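Local coordinates for CaaX farnesyltransferase beta subunit Ram1 (Aspergillus fumigatus, PDB 4L9P), which probably catalyses, as the peptide-binding and zinc-binding half of a heterodimer, the transfer of a farnesyl group to the cysteine of C-terminal CaaX sequences, at residues B[374-377]-B[378-382]; B[439-442]-B[443-447]; B[499-502]-B[503-506]. One frame throughout, in Å; residues are numbered along the deposited sequence.

Three local contacts illustrate how an alpha-alpha toroid is held together within and between its helices. Contacts 1 and 2, whose centres lie about 12 Å apart, meet directly: Asn374 OD1 stands 2.8 Å from Thr443 OG1 in a probable hydrogen bond, and Thr439 CG2 packs on Asn374 ND2. Contact 3 joins through Val499 CG1, 4.0 Å from Thr439 CG2, but does not touch contact 1. The side chains measured lie well back from the zinc ion and the bound farnesyl diphosphate analogue, in the second shell or beyond. That of Thr439 is about 12 Å from both, while those of Cys375 and Ile500 are about 11 and 12 Å from the analogue.

Contact 1 of 3, residues B[374-377]-B[378-382]; sequences NCWP and LVQAA
Between Cys375 and Ala381 the backbone winds through the first turns of helix 375-384, with Val379 N, Gln380 N and Ala381 N bonded to the carbonyl oxygens of Cys375, Trp376 and Pro377. The shortest of these runs from Gln380 N to Trp376 O at 2.7 Å. The principal side-chain meeting is Trp376 with Gln380, one turn on. Gln380 CG lies beside its own backbone N (chi1 -73°) and the chain then runs extended, which carries CG and CD over Trp376 O and sets OE1 3.4 Å from Trp376 CE3. The indole and amide planes are inclined by 36°, so the amide neither lies flat on the ring nor stands upright to it. On another side of the helix, Leu378 lays CG 3.5 Å from Asn374 O. Tyr401 stacks on the indole, and Leu342 and Leu345 of helix 338-346 also touch it. The amide of Gln380 is held at both ends, OE1 by Leu400 N and NE2 by Asn399 OD1. Its rotation is thereby fixed, and a buried polar group beside an aromatic ring is satisfied while tying helix 375-384 to the loop before helix 403-413.

Contact 2 of 3, residues B[439-442]-B[443-447]; sequences TGLS and TVQYY
Ser442 and Tyr446 meet where helix 431-444 gives way to strand 446-449. The tyrosine presents an edge to the serine carbonyl: CD2 is 3.2 Å from Ser442 O, which lies near the ring plane, and CE2 is 3.6 Å from Ser442 OG. The tightly packed part is the helical turn itself. Thr443 N and Val444 N bond to Thr439 O and Gly440 O, the latter at a long 3.3 Å. Gln445 N bonds to Ser442 O, three residues back, at 2.9 Å. On the Leu441 flank, with CG1 of Val444 beside its backbone N (chi1 -54°), CG2 falls between N and the carbonyl carbon, 3.1 Å from Leu441 O and 4.1 Å from Leu441 CD1. The Gln445 chain crosses the same leucine, with NE2 3.8 Å from Leu441 CG, and Leu411 and Thr407 of helix 403-413 touch Leu441 as well. Burial lessens toward Tyr446, which is partly exposed. The polar ends of Ser442, Gln445 and Tyr446 are nevertheless taken up: Leu491 N and Asp489 O hold the Gln445 amide, Val492 O accepts Ser442 OG, and Leu491 O pairs with Tyr446 OH, while Arg490 makes a cation-pi contact with its ring. Two hydroxyls and an amide thus bind this turn to the backbone of the loop holding Asp489 to Val492.

Contact 3 of 3, residues B[499-502]-B[503-506]; sequences VIPH and KSAE
Ile500 and Ala505 meet as helix 502-513 begins, where Ile500 CD1 ends 3.9 Å from Ala505 CB. Its CG1 lies between the backbone N and carbonyl carbon (chi1 49°), which directs the branch along the first turn, and Leu208, Ala211 and Met212 of helix 200-213 also touch this side chain. Pro501 holds the N-cap position. Its carbonyl oxygen accepts Ala505 N at 3.1 Å, and His502 O takes Glu506 N at 2.8 Å. A water lies at a rather short 2.5 Å from Glu506 OE1 and donates weakly to His502 O at 3.4 Å. That carbonyl is therefore shared between the helical bond and a weak one from water, which bridges it to the carboxylate. Ser504 OG rests against the proline ring, 3.6 Å from Pro501 CB. The His502 imidazole leaves the helix start to meet the rings of His469 and His495, while Tyr156 OH bonds to Val499 O. This is an alpha-helical N-terminus with Pro501 as N-cap, its carbonyl receiving the first i to i+4 bond; it opens helix 502-513, and Ile500 and Ala505 pack it against helices 200-213 and 251-263 of the alpha-alpha toroid.

Contact 1 of 3, residues B[374-377]-B[378-382]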
# COMPACT_ATOMS: atom_id res chain seq x y z
N ASN B 374 -4.00 -8.22 -5.46
CA ASN B 374 -2.79 -8.88 -5.90
C ASN B 374 -1.92 -9.38 -4.77
O ASN B 374 -0.91 -10.08 -5.03
CB ASN B 374 -2.01 -8.02 -6.90
CG ASN B 374 -2.49 -8.27 -8.33
OD1 ASN B 374 -2.71 -9.46 -8.71
ND2 ASN B 374 -2.58 -7.23 -9.15
N CYS B 375 -2.31 -9.11 -3.50
CA CYS B 375 -1.68 -9.89 -2.43
C CYS B 375 -2.11 -11.35 -2.51
O CYS B 375 -1.35 -12.25 -2.07
CB CYS B 375 -2.08 -9.42 -1.03
SG CYS B 375 -1.31 -7.81 -0.60
N TRP B 376 -3.30 -11.62 -3.05
CA TRP B 376 -3.81 -13.00 -3.00
C TRP B 376 -2.99 -14.04 -3.78
O TRP B 376 -2.70 -15.11 -3.24
CB TRP B 376 -5.31 -13.06 -3.37
CG TRP B 376 -6.14 -12.55 -2.20
CD1 TRP B 376 -6.90 -11.37 -2.12
CD2 TRP B 376 -6.26 -13.19 -0.90
NE1 TRP B 376 -7.50 -11.28 -0.86
CE2 TRP B 376 -7.13 -12.36 -0.10
CE3 TRP B 376 -5.73 -14.36 -0.34
CZ2 TRP B 376 -7.47 -12.68 1.21
CZ3 TRP B 376 -6.04 -14.66 1.01
CH2 TRP B 376 -6.92 -13.83 1.75
N PRO B 377 -2.60 -13.74 -5.04
CA PRO B 377 -1.76 -14.75 -5.72
C PRO B 377 -0.44 -14.95 -4.99
O PRO B 377 0.10 -16.08 -5.05
CB PRO B 377 -1.50 -14.13 -7.12
CG PRO B 377 -2.49 -13.02 -7.29
CD PRO B 377 -3.04 -12.64 -5.92
N LEU B 378 0.07 -13.90 -4.34
CA LEU B 378 1.36 -14.04 -3.63
C LEU B 378 1.17 -14.94 -2.41
O LEU B 378 1.95 -15.89 -2.19
CB LEU B 378 1.89 -12.66 -3.17
CG LEU B 378 2.07 -11.71 -4.35
CD1 LEU B 378 2.56 -10.32 -3.81
CD2 LEU B 378 2.99 -12.20 -5.46
N VAL B 379 0.11 -14.69 -1.60
CA VAL B 379 -0.09 -15.50 -0.40
C VAL B 379 -0.48 -16.93 -0.83
O VAL B 379 -0.03 -17.94 -0.25
CB VAL B 379 -1.20 -14.87 0.49
CG1 VAL B 379 -1.68 -15.87 1.64
CG2 VAL B 379 -0.62 -13.55 1.09
N GLN B 380 -1.34 -17.03 -1.85
CA GLN B 380 -1.76 -18.37 -2.33
C GLN B 380 -0.55 -19.18 -2.82
O GLN B 380 -0.42 -20.39 -2.53
CB GLN B 380 -2.84 -18.19 -3.36
CG GLN B 380 -4.17 -17.73 -2.54
CD GLN B 380 -5.35 -17.15 -3.32
OE1 GLN B 380 -6.33 -16.73 -2.69
NE2 GLN B 380 -5.30 -17.16 -4.64
N ALA B 381 0.40 -18.52 -3.48
CA ALA B 381 1.64 -19.22 -3.89
C ALA B 381 2.46 -19.63 -2.67
O ALA B 381 3.14 -20.66 -2.68
CB ALA B 381 2.49 -18.34 -4.80
N ALA B 382 2.46 -18.80 -1.62
CA ALA B 382 3.21 -19.15 -0.42
C ALA B 382 2.63 -20.41 0.24
O ALA B 382 3.38 -21.20 0.81
CB ALA B 382 3.24 -17.98 0.58

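Contact 2 of 3, residues B[439-442]-B[443-447]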
# COMPACT_ATOMS: atom_id res chain seq x y z
N THR B 439 -6.63 -3.44 -13.09
CA THR B 439 -5.61 -4.42 -12.72
C THR B 439 -6.26 -5.50 -11.84
O THR B 439 -6.07 -6.71 -12.03
CB THR B 439 -4.46 -3.72 -11.98
OG1 THR B 439 -3.75 -2.87 -12.89
CG2 THR B 439 -3.48 -4.74 -11.46
N GLY B 440 -7.07 -5.09 -10.86
CA GLY B 440 -7.77 -6.04 -10.02
C GLY B 440 -8.79 -6.89 -10.76
O GLY B 440 -8.90 -8.08 -10.46
N LEU B 441 -9.52 -6.30 -11.72
CA LEU B 441 -10.43 -7.10 -12.52
C LEU B 441 -9.62 -8.16 -13.28
O LEU B 441 -10.05 -9.32 -13.40
CB LEU B 441 -11.17 -6.17 -13.45
CG LEU B 441 -12.23 -6.95 -14.33
CD1 LEU B 441 -13.29 -7.73 -13.51
CD2 LEU B 441 -12.89 -5.89 -15.25
N SER B 442 -8.45 -7.79 -13.79
CA SER B 442 -7.65 -8.80 -14.52
C SER B 442 -7.28 -9.92 -13.57
O SER B 442 -7.33 -11.11 -13.94
CB SER B 442 -6.44 -8.17 -15.18
OG SER B 442 -5.73 -9.21 -15.88
N THR B 443 -6.83 -9.61 -12.34
CA THR B 443 -6.39 -10.66 -11.41
C THR B 443 -7.45 -11.73 -11.21
O THR B 443 -7.14 -12.92 -11.15
CB THR B 443 -6.13 -10.01 -10.01
OG1 THR B 443 -5.07 -9.08 -10.14
CG2 THR B 443 -5.82 -11.04 -8.88
N VAL B 444 -8.72 -11.31 -11.10
CA VAL B 444 -9.77 -12.32 -10.88
C VAL B 444 -9.99 -13.24 -12.08
O VAL B 444 -10.63 -14.30 -11.94
CB VAL B 444 -11.13 -11.73 -10.45
CG1 VAL B 444 -11.04 -10.82 -9.22
CG2 VAL B 444 -11.85 -11.03 -11.54
N GLN B 445 -9.50 -12.82 -13.23
CA GLN B 445 -9.72 -13.59 -14.47
C GLN B 445 -8.63 -14.59 -14.75
O GLN B 445 -8.70 -15.26 -15.80
CB GLN B 445 -9.85 -12.59 -15.61
CG GLN B 445 -11.02 -11.67 -15.43
CD GLN B 445 -11.04 -10.55 -16.48
OE1 GLN B 445 -10.01 -10.21 -17.09
NE2 GLN B 445 -12.20 -9.91 -16.64
N TYR B 446 -7.60 -14.71 -13.92
CA TYR B 446 -6.50 -15.65 -14.17
C TYR B 446 -6.13 -16.43 -12.95
O TYR B 446 -6.24 -15.92 -11.81
CB TYR B 446 -5.21 -14.88 -14.62
CG TYR B 446 -5.45 -14.26 -15.96
CD1 TYR B 446 -5.26 -15.04 -17.11
CD2 TYR B 446 -5.95 -12.95 -16.10
CE1 TYR B 446 -5.61 -14.56 -18.37
CE2 TYR B 446 -6.28 -12.41 -17.36
CZ TYR B 446 -6.15 -13.24 -18.48
OH TYR B 446 -6.55 -12.78 -19.70
N TYR B 447 -5.64 -17.65 -13.19
CA TYR B 447 -4.79 -18.36 -12.22
C TYR B 447 -3.38 -17.77 -12.40
O TYR B 447 -2.84 -17.80 -13.53
CB TYR B 447 -4.73 -19.85 -12.60
CG TYR B 447 -6.07 -20.57 -12.53
CD1 TYR B 447 -6.56 -20.99 -11.31
CD2 TYR B 447 -6.79 -20.90 -13.68
CE1 TYR B 447 -7.76 -21.69 -11.22
CE2 TYR B 447 -8.01 -21.58 -13.61
CZ TYR B 447 -8.49 -21.96 -12.37
OH TYR B 447 -9.69 -22.65 -12.28

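Contact 3 of 3, residues B[499-502]-B[503-506]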
# COMPACT_ATOMS: atom_id res chain seq x y z
N VAL B 499 3.38 -5.81 -12.08
CA VAL B 499 2.23 -4.95 -12.44
C VAL B 499 2.32 -4.37 -13.86
O VAL B 499 2.00 -3.21 -14.13
CB VAL B 499 1.90 -3.86 -11.35
CG1 VAL B 499 0.38 -3.56 -11.42
CG2 VAL B 499 2.23 -4.35 -9.95
N ILE B 500 2.75 -5.25 -14.77
CA ILE B 500 2.79 -5.05 -16.21
C ILE B 500 2.61 -6.43 -16.83
O ILE B 500 2.69 -7.44 -16.14
CB ILE B 500 4.19 -4.45 -16.67
CG1 ILE B 500 5.37 -5.24 -16.08
CG2 ILE B 500 4.27 -2.94 -16.34
CD1 ILE B 500 6.74 -4.78 -16.68
N PRO B 501 2.36 -6.50 -18.14
CA PRO B 501 2.21 -7.84 -18.73
C PRO B 501 3.48 -8.69 -18.52
O PRO B 501 4.62 -8.18 -18.55
CB PRO B 501 2.02 -7.53 -20.21
CG PRO B 501 1.41 -6.13 -20.23
CD PRO B 501 2.08 -5.40 -19.08
N HIS B 502 3.30 -10.00 -18.33
CA HIS B 502 4.45 -10.87 -18.16
C HIS B 502 5.50 -10.75 -19.25
O HIS B 502 6.70 -10.72 -18.95
CB HIS B 502 4.02 -12.35 -18.10
CG HIS B 502 3.13 -12.67 -16.95
ND1 HIS B 502 1.87 -12.11 -16.80
CD2 HIS B 502 3.32 -13.51 -15.90
CE1 HIS B 502 1.34 -12.58 -15.68
NE2 HIS B 502 2.19 -13.44 -15.13
N LYS B 503 5.06 -10.69 -20.51
CA LYS B 503 6.02 -10.59 -21.60
C LYS B 503 6.82 -9.28 -21.52
O LYS B 503 8.02 -9.23 -21.86
CB LYS B 503 5.25 -10.65 -22.93
CG LYS B 503 6.23 -10.56 -24.15
CD LYS B 503 5.46 -10.51 -25.51
CE LYS B 503 6.44 -10.44 -26.74
NZ LYS B 503 5.54 -10.58 -27.96
N SER B 504 6.17 -8.20 -21.09
CA SER B 504 6.91 -6.95 -21.00
C SER B 504 8.00 -7.07 -19.91
O SER B 504 9.15 -6.57 -20.08
CB SER B 504 5.95 -5.82 -20.57
OG SER B 504 4.86 -5.71 -21.48
N ALA B 505 7.66 -7.69 -18.78
CA ALA B 505 8.65 -7.84 -17.67
C ALA B 505 9.76 -8.78 -18.12
O ALA B 505 10.97 -8.54 -17.84
CB ALA B 505 7.98 -8.42 -16.40
N GLU B 506 9.38 -9.85 -18.82
CA GLU B 506 10.36 -10.80 -19.30
C GLU B 506 11.31 -10.14 -20.29
O GLU B 506 12.53 -10.31 -20.20
CB GLU B 506 9.66 -12.03 -20.01
CG GLU B 506 10.63 -12.87 -20.92
CD GLU B 506 9.97 -13.99 -21.80
OE1 GLU B 506 8.76 -14.25 -21.79
OE2 GLU B 506 10.73 -14.66 -22.53
O HOH W 1 7.18 -14.00 -19.88